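Local coordinates for ferrichrome ABC transporter substrate-binding protein (Staphylococcus pseudintermedius, PDB 5FLY), which probably binds the iron-carrying siderophore ferrichrome outside the cell membrane and delivers it to an ABC transporter for uptake, at residues A222-K225 against D226-Q229; K213-G216 against D217-T221. One frame throughout, in Å; residues are numbered along the deposited sequence.

Interaction 1: A222-K225 against D226-Q229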
ATOM      1  N   ALA A 222      10.170   7.168  -5.626  1.00  7.91           N
ATOM      2  CA  ALA A 222       8.839   7.092  -6.205  1.00  7.87           C
ATOM      3  C   ALA A 222       8.419   8.482  -6.639  1.00  8.19           C
ATOM      4  O   ALA A 222       8.425   9.405  -5.827  1.00  8.02           O
ATOM      5  CB  ALA A 222       7.856   6.524  -5.217  1.00  7.69           C
ATOM      6  N   LYS A 223       8.089   8.629  -7.915  1.00  8.19           N
ATOM      7  CA  LYS A 223       7.683   9.924  -8.452  1.00  8.67           C
ATOM      8  C   LYS A 223       6.713   9.751  -9.602  1.00  8.61           C
ATOM      9  O   LYS A 223       6.590   8.667 -10.184  1.00  8.71           O
ATOM     10  CB  LYS A 223       8.893  10.727  -8.921  1.00 10.75           C
ATOM     11  CG  LYS A 223       9.677  10.065 -10.056  1.00 11.29           C
ATOM     12  CD  LYS A 223      10.846  10.935 -10.526  1.00 12.00           C
ATOM     13  CE  LYS A 223      10.363  12.157 -11.302  1.00 11.77           C
ATOM     14  NZ  LYS A 223       9.827  11.802 -12.640  1.00 13.93           N
ATOM     15  N   ALA A 224       6.010  10.828  -9.918  1.00  9.08           N
ATOM     16  CA  ALA A 224       5.122  10.809 -11.071  1.00 10.01           C
ATOM     17  C   ALA A 224       5.918  10.725 -12.358  1.00  9.63           C
ATOM     18  O   ALA A 224       6.961  11.343 -12.509  1.00  9.24           O
ATOM     19  CB  ALA A 224       4.239  12.035 -11.085  1.00 12.25           C
ATOM     20  N   LYS A 225       5.395   9.962 -13.306  1.00 15.59           N
ATOM     21  CA  LYS A 225       6.060   9.780 -14.586  1.00 18.86           C
ATOM     22  C   LYS A 225       6.244  11.114 -15.309  1.00 19.31           C
ATOM     23  O   LYS A 225       7.259  11.326 -15.968  1.00 23.17           O
ATOM     24  CB  LYS A 225       5.252   8.805 -15.445  1.00 22.99           C
ATOM     25  CG  LYS A 225       6.081   7.844 -16.272  1.00 27.06           C
ATOM     26  CD  LYS A 225       5.204   6.690 -16.758  1.00 29.14           C
ATOM     27  CE  LYS A 225       5.960   5.709 -17.641  1.00 29.95           C
ATOM     28  NZ  LYS A 225       5.107   4.522 -17.955  1.00 31.07           N
ATOM     29  N   ASP A 226       5.283  12.024 -15.155  1.00 18.50           N
ATOM     30  CA  ASP A 226       5.308  13.300 -15.882  1.00 18.18           C
ATOM     31  C   ASP A 226       6.016  14.432 -15.125  1.00 17.59           C
ATOM     32  O   ASP A 226       6.090  15.564 -15.614  1.00 21.11           O
ATOM     33  CB  ASP A 226       3.879  13.733 -16.244  1.00 23.26           C
ATOM     34  CG  ASP A 226       3.039  14.126 -15.025  1.00 31.17           C
ATOM     35  OD1 ASP A 226       3.400  13.756 -13.887  1.00 32.91           O
ATOM     36  OD2 ASP A 226       2.001  14.806 -15.214  1.00 37.02           O
ATOM     37  N   ALA A 227       6.548  14.127 -13.944  1.00 11.64           N
ATOM     38  CA  ALA A 227       7.309  15.103 -13.174  1.00 10.29           C
ATOM     39  C   ALA A 227       8.754  15.181 -13.667  1.00 11.12           C
ATOM     40  O   ALA A 227       9.348  14.167 -14.044  1.00 12.72           O
ATOM     41  CB  ALA A 227       7.268  14.744 -11.701  1.00 11.07           C
ATOM     42  N   ALA A 228       9.331  16.381 -13.640  1.00 14.48           N
ATOM     43  CA  ALA A 228      10.753  16.551 -13.928  1.00 16.15           C
ATOM     44  C   ALA A 228      11.565  15.931 -12.807  1.00 14.50           C
ATOM     45  O   ALA A 228      11.022  15.623 -11.746  1.00 14.30           O
ATOM     46  CB  ALA A 228      11.111  18.019 -14.079  1.00 17.81           C
ATOM     47  N   GLN A 229      12.856  15.730 -13.042  1.00 14.28           N
ATOM     48  CA  GLN A 229      13.727  15.194 -11.994  1.00 15.53           C
ATOM     49  C   GLN A 229      13.526  15.925 -10.668  1.00 14.86           C
ATOM     50  O   GLN A 229      13.503  17.153 -10.649  1.00 14.78           O
ATOM     51  CB  GLN A 229      15.193  15.302 -12.390  1.00 14.90           C
ATOM     52  CG  GLN A 229      16.132  14.698 -11.364  1.00 16.36           C
ATOM     53  CD  GLN A 229      17.578  14.786 -11.782  1.00 20.63           C
ATOM     54  OE1 GLN A 229      17.976  15.723 -12.481  1.00 20.91           O
ATOM     55  NE2 GLN A 229      18.374  13.800 -11.375  1.00 23.86           N
TER
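Lys223 reaches forward to Ala227 across the type I beta turn from Ala224 to Ala227. This turn follows strand 218-223, a strand of the mixed sheet in one lobe of the class III solute-binding fold. CB of Lys223 leaves the strand end on the side of 226-229. CG sits between the backbone N and the carbonyl carbon. CG and CD carry the chain across without a close partner in 226-229. Two like bends, chi3 -72° and chi4 -71°, then fold the end inward. CE is the first atom to meet the following segment, lying 3.5 Å from Ala227 O and 3.6 Å from Ala228 O. NZ donates to Ala227 O at 2.8 Å, coming from above the carbonyl plane. It also donates to Ala224 O at 2.9 Å, tilted from that plane. The ammonium of this buried lysine is thus held by two main-chain carbonyls. Asn251 and Pro230 pack on the same side chain.

The bond that closes the turn runs from Ala227 N to Ala224 O, 3.2 Å and fairly straight (157° at the hydrogen). Ala224 O is therefore gripped twice, with NZ and Ala227 N on opposite faces of its plane. The lysine so ties the strand end to the first and last residues of the turn, Ala224 and Ala227. Asp226 does not pair with it, as the charged atoms stay well apart. Instead the carboxylate bends back over the start of the turn. There its OD1 rests 3.4 Å from Ala224 CB, and that methyl also meets Ala227 CB at 4.1 Å.

Interaction 2: K213-G216 against D217-T221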
ATOM      1  N   LYS A 213      20.914  11.612   5.567  1.00 12.42           N
ATOM      2  CA  LYS A 213      20.869  10.974   6.880  1.00 13.58           C
ATOM      3  C   LYS A 213      20.097   9.655   6.844  1.00 13.02           C
ATOM      4  O   LYS A 213      20.278   8.816   7.725  1.00 14.23           O
ATOM      5  CB  LYS A 213      20.259  11.934   7.910  1.00 17.58           C
ATOM      6  CG  LYS A 213      21.181  13.104   8.222  1.00 22.88           C
ATOM      7  CD  LYS A 213      20.450  14.298   8.818  1.00 23.35           C
ATOM      8  CE  LYS A 213      20.015  14.040  10.242  1.00 21.16           C
ATOM      9  NZ  LYS A 213      19.729  15.339  10.918  1.00 20.01           N
ATOM     10  N   TYR A 214      19.264   9.462   5.818  1.00 13.92           N
ATOM     11  CA  TYR A 214      18.370   8.295   5.735  1.00 14.23           C
ATOM     12  C   TYR A 214      18.704   7.355   4.582  1.00 14.41           C
ATOM     13  O   TYR A 214      17.964   6.406   4.317  1.00 15.94           O
ATOM     14  CB  TYR A 214      16.910   8.769   5.625  1.00 13.11           C
ATOM     15  CG  TYR A 214      16.537   9.648   6.791  1.00 14.18           C
ATOM     16  CD1 TYR A 214      16.512   9.134   8.079  1.00 14.53           C
ATOM     17  CD2 TYR A 214      16.275  11.001   6.622  1.00 16.12           C
ATOM     18  CE1 TYR A 214      16.212   9.929   9.167  1.00 15.72           C
ATOM     19  CE2 TYR A 214      15.971  11.812   7.705  1.00 18.33           C
ATOM     20  CZ  TYR A 214      15.939  11.266   8.983  1.00 18.69           C
ATOM     21  OH  TYR A 214      15.647  12.045  10.082  1.00 20.58           O
ATOM     22  N   ALA A 215      19.833   7.590   3.917  1.00 15.49           N
ATOM     23  CA  ALA A 215      20.179   6.840   2.712  1.00 17.79           C
ATOM     24  C   ALA A 215      20.834   5.493   3.019  1.00 19.24           C
ATOM     25  O   ALA A 215      21.752   5.415   3.837  1.00 23.28           O
ATOM     26  CB  ALA A 215      21.099   7.674   1.831  1.00 20.13           C
ATOM     27  N   GLY A 216      20.363   4.445   2.347  1.00 13.74           N
ATOM     28  CA  GLY A 216      20.912   3.103   2.472  1.00 12.75           C
ATOM     29  C   GLY A 216      21.727   2.689   1.260  1.00 12.96           C
ATOM     30  O   GLY A 216      22.159   3.538   0.477  1.00 11.66           O
ATOM     31  N   ASP A 217      21.934   1.382   1.106  1.00 13.87           N
ATOM     32  CA  ASP A 217      22.765   0.843   0.031  1.00 14.54           C
ATOM     33  C   ASP A 217      22.129   1.043  -1.339  1.00 13.92           C
ATOM     34  O   ASP A 217      22.828   1.184  -2.356  1.00 14.15           O
ATOM     35  CB  ASP A 217      23.029  -0.644   0.266  1.00 13.88           C
ATOM     36  CG  ASP A 217      23.805  -0.896   1.540  1.00 15.85           C
ATOM     37  OD1 ASP A 217      24.693  -0.078   1.861  1.00 16.22           O
ATOM     38  OD2 ASP A 217      23.509  -1.894   2.226  1.00 18.42           O
ATOM     39  N   VAL A 218      20.799   1.047  -1.344  1.00 11.08           N
ATOM     40  CA  VAL A 218      19.987   1.210  -2.545  1.00 10.11           C
ATOM     41  C   VAL A 218      18.975   2.309  -2.240  1.00 11.65           C
ATOM     42  O   VAL A 218      18.391   2.328  -1.152  1.00  9.63           O
ATOM     43  CB  VAL A 218      19.254  -0.089  -2.939  1.00  9.81           C
ATOM     44  CG1 VAL A 218      18.318   0.153  -4.116  1.00  9.85           C
ATOM     45  CG2 VAL A 218      20.250  -1.208  -3.252  1.00 11.10           C
ATOM     46  N   ILE A 219      18.784   3.230  -3.185  1.00  9.22           N
ATOM     47  CA  ILE A 219      17.810   4.300  -3.009  1.00  8.84           C
ATOM     48  C   ILE A 219      16.807   4.319  -4.144  1.00 10.07           C
ATOM     49  O   ILE A 219      17.156   4.478  -5.305  1.00  8.55           O
ATOM     50  CB  ILE A 219      18.468   5.681  -2.920  1.00  9.45           C
ATOM     51  CG1 ILE A 219      19.533   5.700  -1.823  1.00 10.16           C
ATOM     52  CG2 ILE A 219      17.381   6.767  -2.680  1.00  9.57           C
ATOM     53  CD1 ILE A 219      20.358   6.964  -1.824  1.00 11.91           C
ATOM     54  N   ILE A 220      15.549   4.182  -3.768  1.00  8.17           N
ATOM     55  CA  ILE A 220      14.462   4.143  -4.716  1.00  8.11           C
ATOM     56  C   ILE A 220      13.629   5.385  -4.518  1.00  8.97           C
ATOM     57  O   ILE A 220      13.219   5.678  -3.397  1.00  8.49           O
ATOM     58  CB  ILE A 220      13.615   2.888  -4.547  1.00  8.42           C
ATOM     59  CG1 ILE A 220      14.480   1.640  -4.792  1.00  8.49           C
ATOM     60  CG2 ILE A 220      12.402   2.940  -5.483  1.00  8.76           C
ATOM     61  CD1 ILE A 220      13.811   0.344  -4.371  1.00  8.35           C
ATOM     62  N   THR A 221      13.410   6.117  -5.614  1.00  8.82           N
ATOM     63  CA  THR A 221      12.576   7.317  -5.610  1.00  9.63           C
ATOM     64  C   THR A 221      11.268   7.079  -6.363  1.00  9.18           C
ATOM     65  O   THR A 221      11.257   6.817  -7.565  1.00  9.28           O
ATOM     66  CB  THR A 221      13.313   8.511  -6.224  1.00 13.85           C
ATOM     67  OG1 THR A 221      14.465   8.789  -5.429  1.00 14.08           O
ATOM     68  CG2 THR A 221      12.409   9.764  -6.279  1.00 15.41           C
TER
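The Asp217 carboxylate lies loosely beside the carbonyl of Gly216, with OD1 4.1 Å from Gly216 C. Its CG lies anti to its own carbonyl carbon, which puts the group next to the backbone N. The other flat group nearby is the Tyr214 ring. Lys213 CB lies 4.2 Å above one face, over the ring centre. Ala193 and Ala197 of helix 192-198 also touch this tyrosine.

The bend itself leads from the end of a 3-10 segment into strand 218-223 of the mixed sheet. The chain turns most sharply at Asp217, with Gly216 just before it. The apolar contact here is a small one. Ala215 CB meets Ile219 CD1 at 3.8 Å, methyl against methyl. CG1 of Ile219 stands beside the backbone N (chi1 -54°), and the chain is extended beyond it (chi2 171°). This carries CD1 back toward Ala215, nearer than the start of the side chain. On the way CG1 passes 4.1 Å from Gly216 O.

The polar links go to other parts of the fold. Tyr214 O accepts from Thr159 OG1, and Asp217 N bonds to Ser157 OG. Val218 makes backbone bonds to Ser157 and Thr159, and Ile219 makes them to Tyr248 and Phe250. Between the two segments the chemistry is van der Waals contact alone. With so little side-chain contact, the bend is probably held mainly by bonds to neighbouring parts of the sheet, such as Asp217 N to Ser157 OG.

Interactions 2 and 1 lie in series and mark the two ends of one element, strand 218-223. Their centres are about 18 Å apart and they touch only through the chain. Interaction 2 is partly buried and leads into the strand. Interaction 1 is a surface contact where the chain leaves it. The chemistry differs accordingly. The entry bend relies on apolar touch, and two of its backbone atoms bond to the side chains of Thr159 and Ser157. The exit turn has its own polar network, made by a buried lysine that bonds to partly exposed residues of the turn. Between them the strand runs inside the sheet, flanked by strands 158-164 and 249-253.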